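Local coordinates for DUF3194 domain-containing protein (Thermococcus onnurineus, PDB 3UEB) that is of unknown function, a small alpha and beta protein of the UPF0440 family that assembles from two copies, at residues Val88-Ala91 with Tyr92-Glu96; Pro16-Ser19 with Glu20-Ile24; Asp40-Thr43 with Arg44-Lys48; Leu29-Glu32 with Thr33-Tyr37. All coordinates share one frame; numbering follows the deposited sequence.

Contact 1: residues Val88-Ala91 with Tyr92-Glu96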
loop_
_atom_site.group_PDB
_atom_site.type_symbol
_atom_site.label_atom_id
_atom_site.label_comp_id
_atom_site.label_asym_id
_atom_site.label_seq_id
_atom_site.Cartn_x
_atom_site.Cartn_y
_atom_site.Cartn_z
ATOM N N VAL A 88 10.868 -4.645 8.097
ATOM C CA VAL A 88 11.312 -5.126 6.790
ATOM C C VAL A 88 11.781 -6.584 6.842
ATOM O O VAL A 88 11.384 -7.396 6.006
ATOM C CB VAL A 88 12.450 -4.220 6.236
ATOM C CG1 VAL A 88 13.071 -4.821 4.956
ATOM C CG2 VAL A 88 11.890 -2.840 5.942
ATOM N N GLU A 89 12.624 -6.917 7.814
ATOM C CA GLU A 89 13.099 -8.294 7.939
ATOM C C GLU A 89 11.901 -9.233 8.122
ATOM O O GLU A 89 11.855 -10.311 7.535
ATOM C CB GLU A 89 14.072 -8.422 9.119
ATOM C CG GLU A 89 15.436 -7.773 8.862
ATOM C CD GLU A 89 16.217 -8.446 7.734
ATOM O OE1 GLU A 89 16.739 -7.723 6.852
ATOM O OE2 GLU A 89 16.315 -9.695 7.730
ATOM N N ARG A 90 10.930 -8.819 8.932
ATOM C CA ARG A 90 9.737 -9.633 9.146
ATOM C C ARG A 90 9.040 -9.849 7.808
ATOM O O ARG A 90 8.561 -10.943 7.525
ATOM C CB ARG A 90 8.770 -8.946 10.116
ATOM C CG ARG A 90 7.471 -9.716 10.340
ATOM C CD ARG A 90 7.753 -11.105 10.901
ATOM N NE ARG A 90 8.403 -11.039 12.207
ATOM C CZ ARG A 90 7.777 -10.735 13.341
ATOM N NH1 ARG A 90 6.476 -10.472 13.333
ATOM N NH2 ARG A 90 8.452 -10.690 14.487
ATOM N N ALA A 91 8.989 -8.795 6.993
ATOM C CA ALA A 91 8.358 -8.870 5.681
ATOM C C ALA A 91 9.045 -9.934 4.818
ATOM O O ALA A 91 8.383 -10.796 4.265
ATOM C CB ALA A 91 8.409 -7.511 4.995
ATOM N N TYR A 92 10.370 -9.877 4.712
ATOM C CA TYR A 92 11.117 -10.873 3.932
ATOM C C TYR A 92 10.767 -12.295 4.382
ATOM O O TYR A 92 10.494 -13.174 3.561
ATOM C CB TYR A 92 12.626 -10.673 4.115
ATOM C CG TYR A 92 13.174 -9.386 3.543
ATOM C CD1 TYR A 92 14.242 -8.738 4.154
ATOM C CD2 TYR A 92 12.644 -8.827 2.386
ATOM C CE1 TYR A 92 14.773 -7.559 3.630
ATOM C CE2 TYR A 92 13.166 -7.645 1.849
ATOM C CZ TYR A 92 14.229 -7.019 2.481
ATOM O OH TYR A 92 14.736 -5.846 1.976
ATOM N N GLU A 93 10.792 -12.509 5.695
ATOM C CA GLU A 93 10.492 -13.812 6.278
ATOM C C GLU A 93 9.109 -14.314 5.893
ATOM O O GLU A 93 8.921 -15.490 5.573
ATOM C CB GLU A 93 10.575 -13.744 7.803
ATOM C CG GLU A 93 10.485 -15.107 8.466
ATOM C CD GLU A 93 10.098 -15.037 9.936
ATOM O OE1 GLU A 93 10.278 -16.060 10.635
ATOM O OE2 GLU A 93 9.608 -13.975 10.390
ATOM N N ILE A 94 8.136 -13.416 5.938
ATOM C CA ILE A 94 6.770 -13.778 5.611
ATOM C C ILE A 94 6.628 -13.960 4.110
ATOM O O ILE A 94 5.946 -14.882 3.654
ATOM C CB ILE A 94 5.794 -12.709 6.156
ATOM C CG1 ILE A 94 5.791 -12.784 7.688
ATOM C CG2 ILE A 94 4.396 -12.915 5.596
ATOM C CD1 ILE A 94 5.136 -11.617 8.367
ATOM N N VAL A 95 7.294 -13.111 3.332
ATOM C CA VAL A 95 7.218 -13.242 1.886
ATOM C C VAL A 95 7.855 -14.567 1.449
ATOM O O VAL A 95 7.288 -15.292 0.629
ATOM C CB VAL A 95 7.921 -12.062 1.164
ATOM C CG1 VAL A 95 8.077 -12.375 -0.316
ATOM C CG2 VAL A 95 7.094 -10.789 1.320
ATOM N N GLU A 96 9.018 -14.886 2.012
ATOM C CA GLU A 96 9.714 -16.121 1.663
ATOM C C GLU A 96 8.869 -17.351 1.972
ATOM O O GLU A 96 8.893 -18.320 1.217
ATOM C CB GLU A 96 11.064 -16.211 2.386
ATOM C CG GLU A 96 11.978 -17.337 1.894
ATOM C CD GLU A 96 12.211 -17.306 0.386
ATOM O OE1 GLU A 96 12.194 -16.203 -0.204
ATOM O OE2 GLU A 96 12.426 -18.387 -0.211
#
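Tyr-92 lays its ring alongside Val-88, one turn earlier on helix 80-104, the two side chains pointing the same way. Methyl CG1 of Val-88 rests 3.5 Å from CE1 of Tyr-92, at the phenol end of the ring. With CG of Tyr-92 anti to that residue's carbonyl carbon (chi1 -66°), the ring leans back along the helix, and Val-88 O sits over one face, 3.6 Å above its plane and shifted toward the rim. That same carbonyl takes the amide N-H of Tyr-92 at 3.0 Å in a nearly straight bond. At the ring's edge, in its plane, OE1 of Glu-89 lies 3.8 Å from CE1 of Tyr-92, its carboxylate turned 78° against the ring.

Next comes Glu-93, whose N bonds to Glu-89 O in the i to i+4 pattern of an alpha helix. Its OE2 forms a long salt bridge to NE of Arg-90, 3.7 Å away, while its OE1 pairs with Arg-97 in the following turn. This helix packs Val-88 and Tyr-92 against strand 6-14, while Arg-90, Ile-94 and Val-95 reach helix 20-41.

Ile-94 sends CD1 back to the aliphatic part of Arg-90, touching CG at 3.6 Å; its N binds Arg-90 O. Last, Val-95 donates its N-H to Ala-91 O at 2.7 Å, and its CG2 leans against the same oxygen.

Contact 2: residues Pro16-Ser19 with Glu20-Ile24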
loop_
_atom_site.group_PDB
_atom_site.type_symbol
_atom_site.label_atom_id
_atom_site.label_comp_id
_atom_site.label_asym_id
_atom_site.label_seq_id
_atom_site.Cartn_x
_atom_site.Cartn_y
_atom_site.Cartn_z
ATOM N N PRO A 16 11.062 -13.545 -10.188
ATOM C CA PRO A 16 10.986 -14.192 -11.505
ATOM C C PRO A 16 10.101 -15.426 -11.676
ATOM O O PRO A 16 9.628 -15.696 -12.778
ATOM C CB PRO A 16 12.453 -14.493 -11.821
ATOM C CG PRO A 16 13.036 -14.762 -10.475
ATOM C CD PRO A 16 12.427 -13.651 -9.638
ATOM N N GLU A 17 9.871 -16.174 -10.602
ATOM C CA GLU A 17 9.060 -17.383 -10.705
ATOM C C GLU A 17 7.578 -17.106 -10.516
ATOM O O GLU A 17 6.750 -18.010 -10.641
ATOM C CB GLU A 17 9.544 -18.417 -9.686
ATOM C CG GLU A 17 11.061 -18.481 -9.598
ATOM C CD GLU A 17 11.568 -19.488 -8.583
ATOM O OE1 GLU A 17 10.911 -19.673 -7.529
ATOM O OE2 GLU A 17 12.643 -20.082 -8.837
ATOM N N LEU A 18 7.239 -15.850 -10.239
ATOM C CA LEU A 18 5.844 -15.471 -10.037
ATOM C C LEU A 18 5.221 -14.763 -11.242
ATOM O O LEU A 18 5.897 -14.038 -11.974
ATOM C CB LEU A 18 5.711 -14.558 -8.812
ATOM C CG LEU A 18 6.193 -15.069 -7.452
ATOM C CD1 LEU A 18 5.749 -14.093 -6.371
ATOM C CD2 LEU A 18 5.615 -16.453 -7.173
ATOM N N SER A 19 3.927 -14.989 -11.443
ATOM C CA SER A 19 3.184 -14.345 -12.524
ATOM C C SER A 19 2.927 -12.924 -12.034
ATOM O O SER A 19 2.988 -12.669 -10.830
ATOM C CB SER A 19 1.845 -15.053 -12.736
ATOM O OG SER A 19 1.044 -14.959 -11.565
ATOM N N GLU A 20 2.627 -12.001 -12.941
ATOM C CA GLU A 20 2.384 -10.621 -12.521
ATOM C C GLU A 20 1.276 -10.514 -11.470
ATOM O O GLU A 20 1.312 -9.633 -10.608
ATOM C CB GLU A 20 2.094 -9.732 -13.743
ATOM C CG GLU A 20 3.367 -9.447 -14.563
ATOM C CD GLU A 20 3.115 -8.665 -15.842
ATOM O OE1 GLU A 20 2.321 -9.142 -16.681
ATOM O OE2 GLU A 20 3.720 -7.579 -16.015
ATOM N N GLU A 21 0.314 -11.430 -11.518
ATOM C CA GLU A 21 -0.771 -11.429 -10.544
ATOM C C GLU A 21 -0.247 -11.757 -9.142
ATOM O O GLU A 21 -0.567 -11.070 -8.166
ATOM C CB GLU A 21 -1.844 -12.440 -10.946
ATOM C CG GLU A 21 -2.817 -12.773 -9.833
ATOM C CD GLU A 21 -3.948 -13.667 -10.296
ATOM O OE1 GLU A 21 -3.670 -14.730 -10.890
ATOM O OE2 GLU A 21 -5.120 -13.310 -10.062
ATOM N N GLN A 22 0.557 -12.814 -9.042
ATOM C CA GLN A 22 1.116 -13.212 -7.757
ATOM C C GLN A 22 2.048 -12.116 -7.247
ATOM O O GLN A 22 2.326 -12.028 -6.055
ATOM C CB GLN A 22 1.871 -14.535 -7.895
ATOM C CG GLN A 22 1.005 -15.675 -8.413
ATOM C CD GLN A 22 1.801 -16.933 -8.678
ATOM O OE1 GLN A 22 2.903 -16.875 -9.221
ATOM N NE2 GLN A 22 1.244 -18.077 -8.309
ATOM N N LEU A 23 2.520 -11.278 -8.160
ATOM C CA LEU A 23 3.403 -10.178 -7.806
ATOM C C LEU A 23 2.610 -9.158 -6.986
ATOM O O LEU A 23 3.115 -8.605 -6.004
ATOM C CB LEU A 23 3.945 -9.531 -9.081
ATOM C CG LEU A 23 5.357 -8.952 -9.059
ATOM C CD1 LEU A 23 6.357 -10.024 -8.606
ATOM C CD2 LEU A 23 5.705 -8.467 -10.454
ATOM N N ILE A 24 1.371 -8.909 -7.400
ATOM C CA ILE A 24 0.487 -7.974 -6.702
ATOM C C ILE A 24 0.218 -8.519 -5.300
ATOM O O ILE A 24 0.312 -7.795 -4.308
ATOM C CB ILE A 24 -0.876 -7.807 -7.457
ATOM C CG1 ILE A 24 -0.742 -6.762 -8.566
ATOM C CG2 ILE A 24 -1.985 -7.400 -6.492
ATOM C CD1 ILE A 24 0.184 -7.165 -9.685
HETATM O O HOH W 1 4.727 -19.748 -9.969
HETATM O O HOH W 2 -0.917 -16.727 -11.073
#
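The backbone is extended at Leu-18 and Ser-19 and turns helical at Glu-20, with Leu-23 N reaching back 3.0 Å to Ser-19 O as the first turn closes. Ser-19 is the N-cap of helix 20-41, and with Gln-22 it makes a capping box, in which each residue's side chain accepts from the other's backbone N-H.

The two halves differ in strength. OE1 of Gln-22 takes the N-H of Ser-19 at 3.1 Å, an almost straight bond (164°) whose donor is tilted 26° from the amide's carbonyl plane. In return OG of Ser-19 accepts from Gln-22 N, but at 3.3 Å this bond is weak. The hydroxyl is placed for it by chi1 of 62°, which sets OG between the backbone N and the carbonyl carbon; it also brings OG up against CG of Gln-22. The glutamine chain runs extended beyond CG, and the Gln-22 and Leu-18 side chains cross at about a right angle, OE1 of Gln-22 lying 3.4 Å from CD2 of Leu-18.

Within the subunit, Leu-18 packs on Leu-99 and Gln-22 on Ile-102, both of helix 80-104, so the capped end is held against the other helix. Glu-20 and Ile-24 pack on Arg-44 and Phe-39 of the second subunit.

Water adds to both sides of the box: one molecule donates to Glu-17 O and weakly to OE1 of Gln-22, and another sits 2.7 Å from Ser-19 OG and donates weakly to OE1 of Glu-21.

Contact 3: residues Asp40-Thr43 with Arg44-Lys48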
loop_
_atom_site.group_PDB
_atom_site.type_symbol
_atom_site.label_atom_id
_atom_site.label_comp_id
_atom_site.label_asym_id
_atom_site.label_seq_id
_atom_site.Cartn_x
_atom_site.Cartn_y
_atom_site.Cartn_z
ATOM N N ASP A 40 1.787 -2.753 15.596
ATOM C CA ASP A 40 1.777 -3.742 16.663
ATOM C C ASP A 40 2.884 -3.438 17.658
ATOM O O ASP A 40 2.910 -3.995 18.756
ATOM C CB ASP A 40 1.976 -5.162 16.118
ATOM C CG ASP A 40 0.753 -5.692 15.390
ATOM O OD1 ASP A 40 -0.386 -5.357 15.788
ATOM O OD2 ASP A 40 0.934 -6.463 14.426
ATOM N N HIS A 41 3.795 -2.546 17.287
ATOM C CA HIS A 41 4.908 -2.220 18.166
ATOM C C HIS A 41 4.968 -0.774 18.642
ATOM O O HIS A 41 5.843 -0.401 19.429
ATOM C CB HIS A 41 6.229 -2.608 17.494
ATOM C CG HIS A 41 6.346 -4.075 17.210
ATOM N ND1 HIS A 41 5.603 -4.705 16.235
ATOM C CD2 HIS A 41 7.082 -5.043 17.807
ATOM C CE1 HIS A 41 5.873 -5.999 16.247
ATOM N NE2 HIS A 41 6.767 -6.230 17.191
ATOM N N LEU A 42 4.047 0.046 18.160
ATOM C CA LEU A 42 3.998 1.442 18.577
ATOM C C LEU A 42 2.567 1.753 18.931
ATOM O O LEU A 42 1.644 1.180 18.360
ATOM C CB LEU A 42 4.451 2.383 17.454
ATOM C CG LEU A 42 5.925 2.454 17.061
ATOM C CD1 LEU A 42 6.074 3.447 15.925
ATOM C CD2 LEU A 42 6.776 2.884 18.247
ATOM N N THR A 43 2.367 2.641 19.890
ATOM C CA THR A 43 1.006 3.001 20.245
ATOM C C THR A 43 0.504 3.900 19.121
ATOM O O THR A 43 1.302 4.454 18.370
ATOM C CB THR A 43 0.955 3.765 21.568
ATOM O OG1 THR A 43 -0.413 3.985 21.929
ATOM C CG2 THR A 43 1.648 5.092 21.436
ATOM N N ARG A 44 -0.809 4.049 19.004
ATOM C CA ARG A 44 -1.387 4.880 17.956
ATOM C C ARG A 44 -0.773 6.272 17.970
ATOM O O ARG A 44 -0.366 6.791 16.934
ATOM C CB ARG A 44 -2.900 4.996 18.150
ATOM C CG ARG A 44 -3.615 3.660 18.301
ATOM C CD ARG A 44 -3.930 2.998 16.961
ATOM N NE ARG A 44 -5.317 3.225 16.548
ATOM C CZ ARG A 44 -5.756 4.327 15.946
ATOM N NH1 ARG A 44 -4.919 5.325 15.675
ATOM N NH2 ARG A 44 -7.038 4.435 15.613
ATOM N N SER A 45 -0.697 6.871 19.151
ATOM C CA SER A 45 -0.163 8.214 19.289
ATOM C C SER A 45 1.302 8.342 18.887
ATOM O O SER A 45 1.754 9.432 18.546
ATOM C CB SER A 45 -0.322 8.691 20.728
ATOM O OG SER A 45 0.610 8.026 21.560
ATOM N N GLU A 46 2.051 7.245 18.933
ATOM C CA GLU A 46 3.464 7.307 18.559
ATOM C C GLU A 46 3.651 7.306 17.047
ATOM O O GLU A 46 4.714 7.676 16.551
ATOM C CB GLU A 46 4.244 6.141 19.178
ATOM C CG GLU A 46 4.529 6.322 20.657
ATOM C CD GLU A 46 5.143 5.089 21.300
ATOM O OE1 GLU A 46 5.709 5.222 22.405
ATOM O OE2 GLU A 46 5.055 3.986 20.711
ATOM N N VAL A 47 2.630 6.879 16.312
ATOM C CA VAL A 47 2.728 6.868 14.862
ATOM C C VAL A 47 2.152 8.172 14.336
ATOM O O VAL A 47 0.963 8.264 14.036
ATOM C CB VAL A 47 1.958 5.684 14.239
ATOM C CG1 VAL A 47 2.139 5.695 12.719
ATOM C CG2 VAL A 47 2.465 4.367 14.826
ATOM N N LYS A 48 3.003 9.184 14.238
ATOM C CA LYS A 48 2.577 10.481 13.751
ATOM C C LYS A 48 2.267 10.394 12.255
ATOM O O LYS A 48 1.257 10.922 11.786
ATOM C CB LYS A 48 3.674 11.512 14.019
ATOM C CG LYS A 48 3.358 12.928 13.585
ATOM C CD LYS A 48 4.464 13.869 14.044
ATOM C CE LYS A 48 4.292 15.273 13.508
ATOM N NZ LYS A 48 5.461 16.138 13.878
#
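Thr-43 and Glu-46 are joined by two hydrogen bonds that run in opposite directions. The backbone N-H of Thr-43 goes to OE2 of Glu-46 at 3.1 Å, meeting the oxygen from above the carboxylate plane, 45° out of it. In the other direction Glu-46 N donates to Thr-43 O at 2.9 Å, again well out of the carbonyl plane and with a bent N-H path of 137°. Val-47 N adds a weak, longer bond to the same carbonyl oxygen.

Van der Waals contacts surround this pair. With OG1 anti to the Thr-43 N (chi1 -175°), methyl CG2 takes the place between that N and the carbonyl carbon and presses on CG of Glu-46 at 3.2 Å and on OG of Ser-45 at 3.1 Å. Leu-42 crosses both Glu-46 and Val-47 at about a right angle; its CD2 lies 3.2 Å from OE2 of Glu-46, while its CB makes an apolar contact with CG2 of Val-47 at 3.8 Å.

Between subunits, the guanidinium of Arg-44 hydrogen-bonds through NH2 to Leu-18 O of the second subunit, and Ser-45 packs on Arg-58 of that chain.

The Glu-46 carboxylate taking the N-H of Thr-43, three residues back, resembles one half of a capping box, here at the start of the short 3-10 turn 44-46 in the loop between helix 20-41 and strand 49-56, at the dimer interface.

Contact 4: residues Leu29-Glu32 with Thr33-Tyr37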
loop_
_atom_site.group_PDB
_atom_site.type_symbol
_atom_site.label_atom_id
_atom_site.label_comp_id
_atom_site.label_asym_id
_atom_site.label_seq_id
_atom_site.Cartn_x
_atom_site.Cartn_y
_atom_site.Cartn_z
ATOM N N LEU A 29 1.248 -8.392 0.460
ATOM C CA LEU A 29 1.673 -9.113 1.659
ATOM C C LEU A 29 2.838 -8.381 2.331
ATOM O O LEU A 29 2.864 -8.202 3.555
ATOM C CB LEU A 29 2.095 -10.540 1.294
ATOM C CG LEU A 29 2.557 -11.448 2.441
ATOM C CD1 LEU A 29 1.467 -11.531 3.516
ATOM C CD2 LEU A 29 2.877 -12.843 1.901
ATOM N N ALA A 30 3.787 -7.943 1.513
ATOM C CA ALA A 30 4.968 -7.235 1.991
ATOM C C ALA A 30 4.605 -5.927 2.679
ATOM O O ALA A 30 4.935 -5.716 3.845
ATOM C CB ALA A 30 5.907 -6.959 0.822
ATOM N N GLN A 31 3.918 -5.056 1.942
ATOM C CA GLN A 31 3.510 -3.752 2.447
ATOM C C GLN A 31 2.705 -3.829 3.735
ATOM O O GLN A 31 2.964 -3.093 4.690
ATOM C CB GLN A 31 2.682 -3.016 1.398
ATOM C CG GLN A 31 2.168 -1.663 1.882
ATOM C CD GLN A 31 0.839 -1.293 1.265
ATOM O OE1 GLN A 31 -0.045 -2.137 1.133
ATOM N NE2 GLN A 31 0.680 -0.023 0.905
ATOM N N GLU A 32 1.723 -4.720 3.756
ATOM C CA GLU A 32 0.860 -4.877 4.915
ATOM C C GLU A 32 1.562 -5.544 6.094
ATOM O O GLU A 32 1.211 -5.305 7.247
ATOM C CB GLU A 32 -0.411 -5.624 4.493
ATOM C CG GLU A 32 -1.106 -4.890 3.339
ATOM C CD GLU A 32 -2.340 -5.593 2.808
ATOM O OE1 GLU A 32 -2.562 -6.770 3.171
ATOM O OE2 GLU A 32 -3.079 -4.956 2.014
ATOM N N THR A 33 2.557 -6.379 5.816
ATOM C CA THR A 33 3.304 -6.999 6.903
ATOM C C THR A 33 4.029 -5.850 7.611
ATOM O O THR A 33 4.107 -5.806 8.833
ATOM C CB THR A 33 4.354 -8.012 6.372
ATOM O OG1 THR A 33 3.679 -9.143 5.795
ATOM C CG2 THR A 33 5.270 -8.486 7.501
ATOM N N ILE A 34 4.547 -4.914 6.827
ATOM C CA ILE A 34 5.265 -3.771 7.374
ATOM C C ILE A 34 4.338 -2.841 8.160
ATOM O O ILE A 34 4.711 -2.349 9.226
ATOM C CB ILE A 34 5.973 -2.988 6.248
ATOM C CG1 ILE A 34 7.063 -3.871 5.629
ATOM C CG2 ILE A 34 6.571 -1.695 6.798
ATOM C CD1 ILE A 34 7.772 -3.264 4.430
ATOM N N ILE A 35 3.131 -2.610 7.643
ATOM C CA ILE A 35 2.160 -1.746 8.319
ATOM C C ILE A 35 1.750 -2.395 9.642
ATOM O O ILE A 35 1.715 -1.745 10.691
ATOM C CB ILE A 35 0.885 -1.535 7.461
ATOM C CG1 ILE A 35 1.246 -0.833 6.156
ATOM C CG2 ILE A 35 -0.144 -0.704 8.229
ATOM C CD1 ILE A 35 0.111 -0.829 5.140
ATOM N N ASP A 36 1.428 -3.681 9.582
ATOM C CA ASP A 36 1.035 -4.405 10.780
ATOM C C ASP A 36 2.130 -4.304 11.831
ATOM O O ASP A 36 1.861 -4.005 12.992
ATOM C CB ASP A 36 0.777 -5.884 10.461
ATOM C CG ASP A 36 -0.511 -6.099 9.689
ATOM O OD1 ASP A 36 -1.282 -5.125 9.545
ATOM O OD2 ASP A 36 -0.752 -7.240 9.234
ATOM N N TYR A 37 3.368 -4.544 11.414
ATOM C CA TYR A 37 4.484 -4.502 12.343
ATOM C C TYR A 37 4.598 -3.165 13.059
ATOM O O TYR A 37 4.794 -3.124 14.263
ATOM C CB TYR A 37 5.800 -4.787 11.633
ATOM C CG TYR A 37 6.860 -5.284 12.577
ATOM C CD1 TYR A 37 6.991 -6.646 12.845
ATOM C CD2 TYR A 37 7.715 -4.398 13.226
ATOM C CE1 TYR A 37 7.953 -7.116 13.735
ATOM C CE2 TYR A 37 8.677 -4.856 14.122
ATOM C CZ TYR A 37 8.788 -6.216 14.369
ATOM O OH TYR A 37 9.729 -6.685 15.255
#
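Leu-29 O is gripped twice by Thr-33. The hydroxyl OG1 of Thr-33 donates to it at 2.6 Å, and the amide N of the same residue at 2.9 Å, the two approaching from opposite faces of the carbonyl plane. OG1 of Thr-33 stands anti to the carbonyl carbon and beside the Thr-33 N (chi1 -68°), which folds the hydroxyl back along helix 20-41. CD1 of Leu-29 comes only as near as 4.0 Å to OG1 of Thr-33.

Ala-30 O takes the N-H of Ile-34 at 3.1 Å, and CG1 of Ile-34 lies 3.3 Å from that oxygen; the isoleucine then packs on Ile-66 and Val-68 of strand 63-71.

One residue on, Gln-31 runs side by side with Ile-35. Its CG touches CD1 of Ile-35 at 3.9 Å, and its carbonyl O accepts from Ile-35 N. Bent at chi2, the chain carries its amide away to the dimer interface, where OE1 bonds to NE2 of Gln-31 of the second subunit and NE2 reaches Val-52 O on strand 49-56 of the same chain.

Glu-32 O receives Asp-36 N at 2.9 Å in a nearly straight bond, with CG of Asp-36 folded back toward the same oxygen.

This is the helix's middle, packed between the sheet, helix 80-104 and the second subunit. Its buried polar groups are met in two ways: the threonine hydroxyl by the helix's own backbone, the glutamine amide by the strand and the other subunit.

In the fold
Contacts 2, 4 and 3 follow one another along helix 20-41, at its capped start, its middle and its exit toward strand 49-56; contact 1 comes last, on helix 80-104. Contacts 2 and 3 lie on opposite sides of the chain's centre, their own centres about 32 Å apart. Contact 4 is nearest the middle, its centre about 9 Å from that of contact 1, and these two touch: CD1 of Ile-94 meets CG2 of Thr-33 at 3.3 Å. The two helices thus pack together beside the three-stranded antiparallel sheet. Contacts 2, 3 and 4 all reach the second subunit, whereas contact 1 does not, so helix 20-41 brings both its ends and its middle to the dimer interface.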